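Local coordinates for protein 2-hydroxyisobutanoyl-CoA mutase large subunit (Aquincola tertiaricarbonis, PDB 4R3U) that forms, as the large substrate-binding subunit with a small cobalamin-binding partner, the mutase that interconverts 2-hydroxyisobutyryl-CoA and (S)-3-hydroxybutyryl-CoA, at residues W96-I101 with R398-I403; A210-E215 with I276-E281. All blocks are in the same frame, centred on the assembly; numbering follows the deposited sequence.

How the contacts relate
From the N terminus, the chain first meets segment 96-101, on strand 97-102 of the TIM barrel. It continues through strand 206-208 to segment 210-215, where helix 213-219 begins. Contact 2 closes a loop of 60 residues when helix 264-283 arrives with segment 276-281. Contact 1 closes later, when helix 390-405 brings in segment 398-403 after 296 residues, so contact 2 is nested inside its loop. Contact 1 joins the first barrel strand to the helix following the last, beside the bound CoA ester; contact 2 joins the start of helix 213-219 to helix 264-283. The two contacts lie on opposite sides of the chain's centre, their own centres about 29 Å apart.

Contact 1: residues W96-I101 with R398-I403; sequences WTMRQI and RTQQII. With 3KK (S-{(3R,5R,9R)-1-[(2R,3S,4R,5R)-5-(6-amino-9H-purin-9-yl)-4-hydroxy-3-(phosphonooxy)tetrahydrofuran-2-yl]-3,5,9-trihydroxy-8,8-dimethyl-3,5-dioxido-10,14-dioxo-2,4,6-trioxa-11,15-diaza-3lambda~5~,5lambda~5~-diphosphaheptadecan-17-yl} 2-hydroxy-2-methylpropanethioate), chain F.
Q400 reaches W96 and M98 from helix 390-405, joining the first strand of a TIM barrel to the helix that follows its last strand. Extended beyond CG (chi2 -167°), Q400 brings its amide to the edge of the indole. W96 NE1 donates to Q400 OE1 over 2.9 Å, in the ring plane and onto a lone pair of the nearly coplanar amide, but the bond is bent to 135° at the hydrogen. M98 slides past Q400 in the opposite direction, with M98 CG 3.4 Å from Q400 OE1 and M98 SD 3.8 Å from Q401 CG. Elsewhere on the indole, W96 CH2 packs on I403 CG2 at 4.0 Å. Q400 NE2 is hydrogen-bonded to T378 OG1, and neighbouring Q100 NE2 to T378 O.

T97 and R99 point away from the helix, and their side chains meet the CoA ester. R99 NH2 donates to diphosphate oxygen 3KK O4A over 2.7 Å, while S375 OG and I125 O hold its NE and NH1. An alanine at R99 would probably leave O4A without this charged partner and I125 O without its guanidinium donor. Further along, I101 CD1 lies 3.6 Å from 3KK O3, the acyl hydroxyl oxygen.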
# COMPACT_ATOMS: atom_id res chain seq x y z
N TRP A 96 -11.79 -12.61 -3.14
CA TRP A 96 -10.81 -13.34 -3.94
C TRP A 96 -10.14 -14.40 -3.02
O TRP A 96 -10.10 -14.22 -1.80
CB TRP A 96 -9.74 -12.37 -4.54
CG TRP A 96 -8.97 -11.59 -3.51
CD1 TRP A 96 -7.80 -11.96 -2.91
CD2 TRP A 96 -9.39 -10.37 -2.87
NE1 TRP A 96 -7.44 -11.03 -1.96
CE2 TRP A 96 -8.40 -10.05 -1.91
CE3 TRP A 96 -10.47 -9.49 -3.06
CZ2 TRP A 96 -8.48 -8.89 -1.11
CZ3 TRP A 96 -10.55 -8.33 -2.28
CH2 TRP A 96 -9.56 -8.04 -1.32
N THR A 97 -9.62 -15.47 -3.59
CA THR A 97 -8.91 -16.48 -2.82
C THR A 97 -7.54 -15.89 -2.44
O THR A 97 -6.84 -15.33 -3.29
CB THR A 97 -8.78 -17.80 -3.61
OG1 THR A 97 -10.05 -18.19 -4.14
CG2 THR A 97 -8.30 -18.94 -2.74
N MET A 98 -7.21 -15.96 -1.16
CA MET A 98 -5.93 -15.54 -0.64
C MET A 98 -5.17 -16.86 -0.66
O MET A 98 -5.38 -17.75 0.19
CB MET A 98 -6.08 -14.93 0.75
CG MET A 98 -7.08 -13.79 0.74
SD MET A 98 -7.11 -12.84 2.25
CE MET A 98 -8.43 -11.69 1.86
N ARG A 99 -4.43 -17.04 -1.76
CA ARG A 99 -3.74 -18.28 -2.11
C ARG A 99 -2.22 -18.04 -2.30
O ARG A 99 -1.76 -17.64 -3.38
CB ARG A 99 -4.40 -18.84 -3.37
CG ARG A 99 -3.90 -20.21 -3.76
CD ARG A 99 -4.30 -20.58 -5.17
NE ARG A 99 -5.74 -20.47 -5.41
CZ ARG A 99 -6.63 -21.38 -5.04
NH1 ARG A 99 -6.26 -22.47 -4.40
NH2 ARG A 99 -7.91 -21.19 -5.31
N GLN A 100 -1.47 -18.31 -1.21
CA GLN A 100 -0.03 -18.15 -1.11
C GLN A 100 0.74 -19.40 -1.52
O GLN A 100 0.41 -20.51 -1.08
CB GLN A 100 0.36 -17.75 0.33
CG GLN A 100 -0.19 -16.42 0.78
CD GLN A 100 0.29 -15.26 -0.04
OE1 GLN A 100 -0.50 -14.62 -0.75
NE2 GLN A 100 1.56 -14.94 0.04
N ILE A 101 1.81 -19.21 -2.33
CA ILE A 101 2.68 -20.30 -2.78
C ILE A 101 3.43 -20.88 -1.57
O ILE A 101 3.90 -20.13 -0.71
CB ILE A 101 3.71 -19.84 -3.87
CG1 ILE A 101 3.10 -19.30 -5.15
CG2 ILE A 101 4.72 -20.90 -4.13
CD1 ILE A 101 3.93 -18.13 -5.71
N ARG A 398 -1.65 -10.50 5.65
CA ARG A 398 -2.19 -9.34 6.35
C ARG A 398 -2.48 -8.19 5.39
O ARG A 398 -3.47 -7.47 5.56
CB ARG A 398 -1.26 -8.88 7.50
CG ARG A 398 -1.09 -9.88 8.65
CD ARG A 398 -2.34 -10.14 9.48
NE ARG A 398 -2.11 -11.22 10.43
CZ ARG A 398 -2.46 -12.49 10.23
NH1 ARG A 398 -3.09 -12.86 9.12
NH2 ARG A 398 -2.19 -13.41 11.16
N THR A 399 -1.63 -8.07 4.35
CA THR A 399 -1.75 -7.09 3.27
C THR A 399 -3.10 -7.27 2.58
O THR A 399 -3.87 -6.30 2.44
CB THR A 399 -0.56 -7.23 2.27
OG1 THR A 399 0.68 -7.11 2.99
CG2 THR A 399 -0.61 -6.21 1.14
N GLN A 400 -3.41 -8.52 2.18
CA GLN A 400 -4.65 -8.88 1.49
C GLN A 400 -5.86 -8.61 2.39
O GLN A 400 -6.84 -8.00 1.95
CB GLN A 400 -4.58 -10.35 1.02
CG GLN A 400 -3.66 -10.57 -0.18
CD GLN A 400 -3.83 -11.93 -0.83
OE1 GLN A 400 -4.90 -12.27 -1.36
NE2 GLN A 400 -2.76 -12.73 -0.85
N GLN A 401 -5.79 -9.08 3.65
CA GLN A 401 -6.82 -8.96 4.70
C GLN A 401 -7.14 -7.51 5.05
O GLN A 401 -8.28 -7.23 5.33
CB GLN A 401 -6.42 -9.76 5.93
CG GLN A 401 -6.31 -11.27 5.62
CD GLN A 401 -5.38 -12.00 6.56
OE1 GLN A 401 -4.64 -11.41 7.37
NE2 GLN A 401 -5.39 -13.31 6.46
N ILE A 402 -6.15 -6.58 5.00
CA ILE A 402 -6.34 -5.15 5.21
C ILE A 402 -7.13 -4.54 4.04
O ILE A 402 -8.05 -3.74 4.27
CB ILE A 402 -4.98 -4.43 5.53
CG1 ILE A 402 -4.66 -4.58 7.05
CG2 ILE A 402 -4.99 -2.93 5.14
CD1 ILE A 402 -3.28 -4.55 7.40
N ILE A 403 -6.76 -4.90 2.79
CA ILE A 403 -7.42 -4.44 1.58
C ILE A 403 -8.86 -4.93 1.58
O ILE A 403 -9.78 -4.17 1.31
CB ILE A 403 -6.63 -4.84 0.31
CG1 ILE A 403 -5.30 -4.10 0.23
CG2 ILE A 403 -7.44 -4.61 -0.99
CD1 ILE A 403 -4.37 -4.66 -0.76
C4 3KK F . 6.59 -20.13 -10.66
C3 3KK F . 5.60 -19.26 -9.90
C2 3KK F . 5.93 -17.78 -10.11
O3 3KK F . 5.73 -19.56 -8.52
C1 3KK F . 4.15 -19.51 -10.32
O1 3KK F . 3.82 -19.69 -11.49
S1P 3KK F . 3.03 -19.53 -8.96
C2P 3KK F . 1.43 -19.90 -9.74
C3P 3KK F . 0.40 -20.23 -8.69
N4P 3KK F . -0.88 -20.42 -9.36
C5P 3KK F . -2.04 -20.27 -8.72
O5P 3KK F . -2.16 -19.98 -7.52
C6P 3KK F . -3.25 -20.50 -9.63
C7P 3KK F . -4.57 -20.46 -8.86
N8P 3KK F . -5.70 -20.59 -9.79
C9P 3KK F . -6.95 -20.77 -9.34
O9P 3KK F . -7.21 -20.88 -8.14
CAP 3KK F . -8.05 -20.97 -10.43
OAP 3KK F . -7.56 -21.73 -11.56
CBP 3KK F . -8.89 -19.71 -10.81
CDP 3KK F . -10.07 -20.12 -11.71
CEP 3KK F . -8.05 -18.68 -11.57
CCP 3KK F . -9.50 -19.05 -9.56
O6A 3KK F . -10.20 -20.05 -8.80
P2A 3KK F . -10.63 -19.91 -7.28
O4A 3KK F . -9.52 -19.32 -6.51
O5A 3KK F . -11.18 -21.22 -6.86
O3A 3KK F . -11.79 -18.78 -7.41
P1A 3KK F . -13.26 -18.94 -8.13
O1A 3KK F . -13.31 -20.09 -9.07
O2A 3KK F . -13.63 -17.60 -8.64
O5B 3KK F . -14.12 -19.22 -6.78
C5B 3KK F . -14.38 -20.55 -6.26
C4B 3KK F . -15.90 -20.82 -6.26
O4B 3KK F . -16.65 -19.70 -5.69
C3B 3KK F . -16.42 -21.02 -7.67
O3B 3KK F . -17.45 -22.05 -7.63
P3B 3KK F . -17.26 -23.52 -8.28
O8A 3KK F . -17.04 -23.21 -9.71
O7A 3KK F . -16.11 -24.07 -7.53
O9A 3KK F . -18.57 -24.15 -7.96
C2B 3KK F . -17.02 -19.67 -8.02
O2B 3KK F . -18.06 -19.79 -9.01
C1B 3KK F . -17.57 -19.21 -6.69
N9A 3KK F . -17.64 -17.72 -6.58
C8A 3KK F . -16.64 -16.84 -6.59
N7A 3KK F . -17.17 -15.62 -6.48
C5A 3KK F . -18.50 -15.75 -6.37
C4A 3KK F . -18.78 -17.06 -6.43
N3A 3KK F . -20.06 -17.51 -6.34
C2A 3KK F . -21.13 -16.60 -6.17
N1A 3KK F . -20.78 -15.22 -6.11
C6A 3KK F . -19.49 -14.84 -6.23
N6A 3KK F . -19.15 -13.55 -6.18

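Contact 2: residues A210-E215 with I276-E281; sequences ADILKE and ITYVNE
D211 and L213 meet Y278 and T277 across well-separated backbones: the CA atoms of D211 and Y278 are 9.1 Å apart, those of L213 and T277 8.9 Å. Segment 210-215 turns from a loop into helix 213-219, whereas 276-281 is helical throughout, within helix 264-283. Side chains bridge the distance, chiefly that of Y278.

Y278 OH donates to D211 OD1 over a short 2.5 Å. The carboxylate of D211 has CG anti to the backbone N (chi1 -177°) and stands steeply to the ring, 79° between planes, with OD1 at the ring edge. The same D211 OD1 takes a capping bond of 3.3 Å from K214 N, and the two donors arrive from opposite faces of the carboxylate plane. D211 OD2 is hydrogen-bonded to S253 N, so three donors grip this buried group, which is likely to help it stay ionised. I212 N adds a weak bond to Y278 OH, bent to 116° at the hydrogen.

L213 meets the tyrosine tip to tip, L213 CD1 lying over one face of the Y278 ring, 3.8 Å from the centroid, in a CH-pi contact. T277 CB touches the same L213 CD1 at 3.7 Å, while V233 and I252 also pack on Y278.

K214 NZ bonds to D211 O and forms a salt bridge with E215 OE2. The whole is a capped helix start in a TIM barrel, on the loop after strand 206-208 that also carries the substrate-binding Q209.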
# COMPACT_ATOMS: atom_id res chain seq x y z
N ALA A 210 -0.20 -26.24 -16.18
CA ALA A 210 -0.20 -26.97 -17.46
C ALA A 210 0.21 -26.26 -18.78
O ALA A 210 0.71 -26.92 -19.68
CB ALA A 210 -1.50 -27.74 -17.62
N ASP A 211 -0.02 -24.95 -18.89
CA ASP A 211 0.29 -24.14 -20.08
C ASP A 211 1.73 -24.28 -20.52
O ASP A 211 2.62 -23.66 -19.95
CB ASP A 211 -0.06 -22.64 -19.85
CG ASP A 211 0.14 -21.70 -21.03
OD1 ASP A 211 0.65 -22.15 -22.09
OD2 ASP A 211 -0.18 -20.51 -20.89
N ILE A 212 1.93 -25.06 -21.58
CA ILE A 212 3.26 -25.31 -22.14
C ILE A 212 3.75 -24.24 -23.13
O ILE A 212 4.94 -24.00 -23.22
CB ILE A 212 3.39 -26.76 -22.66
CG1 ILE A 212 4.84 -27.23 -22.68
CG2 ILE A 212 2.67 -26.96 -24.02
CD1 ILE A 212 5.39 -27.63 -21.35
N LEU A 213 2.84 -23.58 -23.83
CA LEU A 213 3.22 -22.55 -24.80
C LEU A 213 4.02 -21.42 -24.15
O LEU A 213 5.06 -21.00 -24.68
CB LEU A 213 2.00 -22.08 -25.63
CG LEU A 213 1.27 -23.21 -26.47
CD1 LEU A 213 -0.02 -22.74 -27.06
CD2 LEU A 213 2.14 -23.79 -27.54
N LYS A 214 3.64 -21.04 -22.92
CA LYS A 214 4.32 -20.00 -22.18
C LYS A 214 5.66 -20.47 -21.64
O LYS A 214 6.49 -19.65 -21.27
CB LYS A 214 3.40 -19.42 -21.08
CG LYS A 214 3.06 -20.35 -19.94
CD LYS A 214 3.97 -20.20 -18.73
CE LYS A 214 3.37 -20.93 -17.55
NZ LYS A 214 3.48 -22.42 -17.65
N GLU A 215 5.87 -21.81 -21.57
CA GLU A 215 7.13 -22.43 -21.13
C GLU A 215 8.19 -22.25 -22.21
O GLU A 215 9.31 -21.86 -21.91
CB GLU A 215 6.92 -23.92 -20.81
CG GLU A 215 6.11 -24.17 -19.53
CD GLU A 215 6.70 -23.55 -18.28
OE1 GLU A 215 7.94 -23.46 -18.19
OE2 GLU A 215 5.93 -23.06 -17.43
N ILE A 276 -5.91 -19.00 -28.04
CA ILE A 276 -6.43 -19.33 -29.37
C ILE A 276 -5.92 -20.70 -29.86
O ILE A 276 -6.72 -21.53 -30.29
CB ILE A 276 -6.17 -18.16 -30.36
CG1 ILE A 276 -7.11 -16.98 -30.03
CG2 ILE A 276 -6.28 -18.63 -31.86
CD1 ILE A 276 -6.55 -15.60 -30.40
N THR A 277 -4.60 -20.95 -29.72
CA THR A 277 -3.94 -22.20 -30.10
C THR A 277 -4.59 -23.38 -29.38
O THR A 277 -4.92 -24.38 -30.03
CB THR A 277 -2.44 -22.08 -29.84
OG1 THR A 277 -2.00 -20.83 -30.36
CG2 THR A 277 -1.64 -23.21 -30.45
N TYR A 278 -4.80 -23.25 -28.06
CA TYR A 278 -5.39 -24.26 -27.18
C TYR A 278 -6.82 -24.59 -27.53
O TYR A 278 -7.16 -25.78 -27.62
CB TYR A 278 -5.26 -23.84 -25.69
CG TYR A 278 -3.86 -23.91 -25.11
CD1 TYR A 278 -3.03 -25.00 -25.36
CD2 TYR A 278 -3.39 -22.93 -24.24
CE1 TYR A 278 -1.75 -25.09 -24.81
CE2 TYR A 278 -2.11 -22.99 -23.68
CZ TYR A 278 -1.30 -24.09 -23.95
OH TYR A 278 -0.04 -24.21 -23.41
N VAL A 279 -7.66 -23.57 -27.77
CA VAL A 279 -9.07 -23.73 -28.12
C VAL A 279 -9.21 -24.47 -29.44
O VAL A 279 -10.06 -25.37 -29.56
CB VAL A 279 -9.84 -22.38 -28.13
CG1 VAL A 279 -11.31 -22.58 -28.53
CG2 VAL A 279 -9.75 -21.70 -26.77
N ASN A 280 -8.35 -24.12 -30.42
CA ASN A 280 -8.31 -24.77 -31.74
C ASN A 280 -7.95 -26.26 -31.61
O ASN A 280 -8.59 -27.10 -32.25
CB ASN A 280 -7.33 -24.06 -32.67
CG ASN A 280 -7.77 -22.70 -33.16
OD1 ASN A 280 -8.95 -22.44 -33.39
ND2 ASN A 280 -6.82 -21.82 -33.40
N GLU A 281 -6.96 -26.59 -30.77
CA GLU A 281 -6.51 -27.95 -30.52
C GLU A 281 -7.57 -28.81 -29.86
O GLU A 281 -7.71 -29.98 -30.23
CB GLU A 281 -5.20 -27.96 -29.69
CG GLU A 281 -3.93 -28.14 -30.50
CD GLU A 281 -4.04 -28.80 -31.85
OE1 GLU A 281 -4.25 -28.07 -32.85
OE2 GLU A 281 -3.95 -30.05 -31.91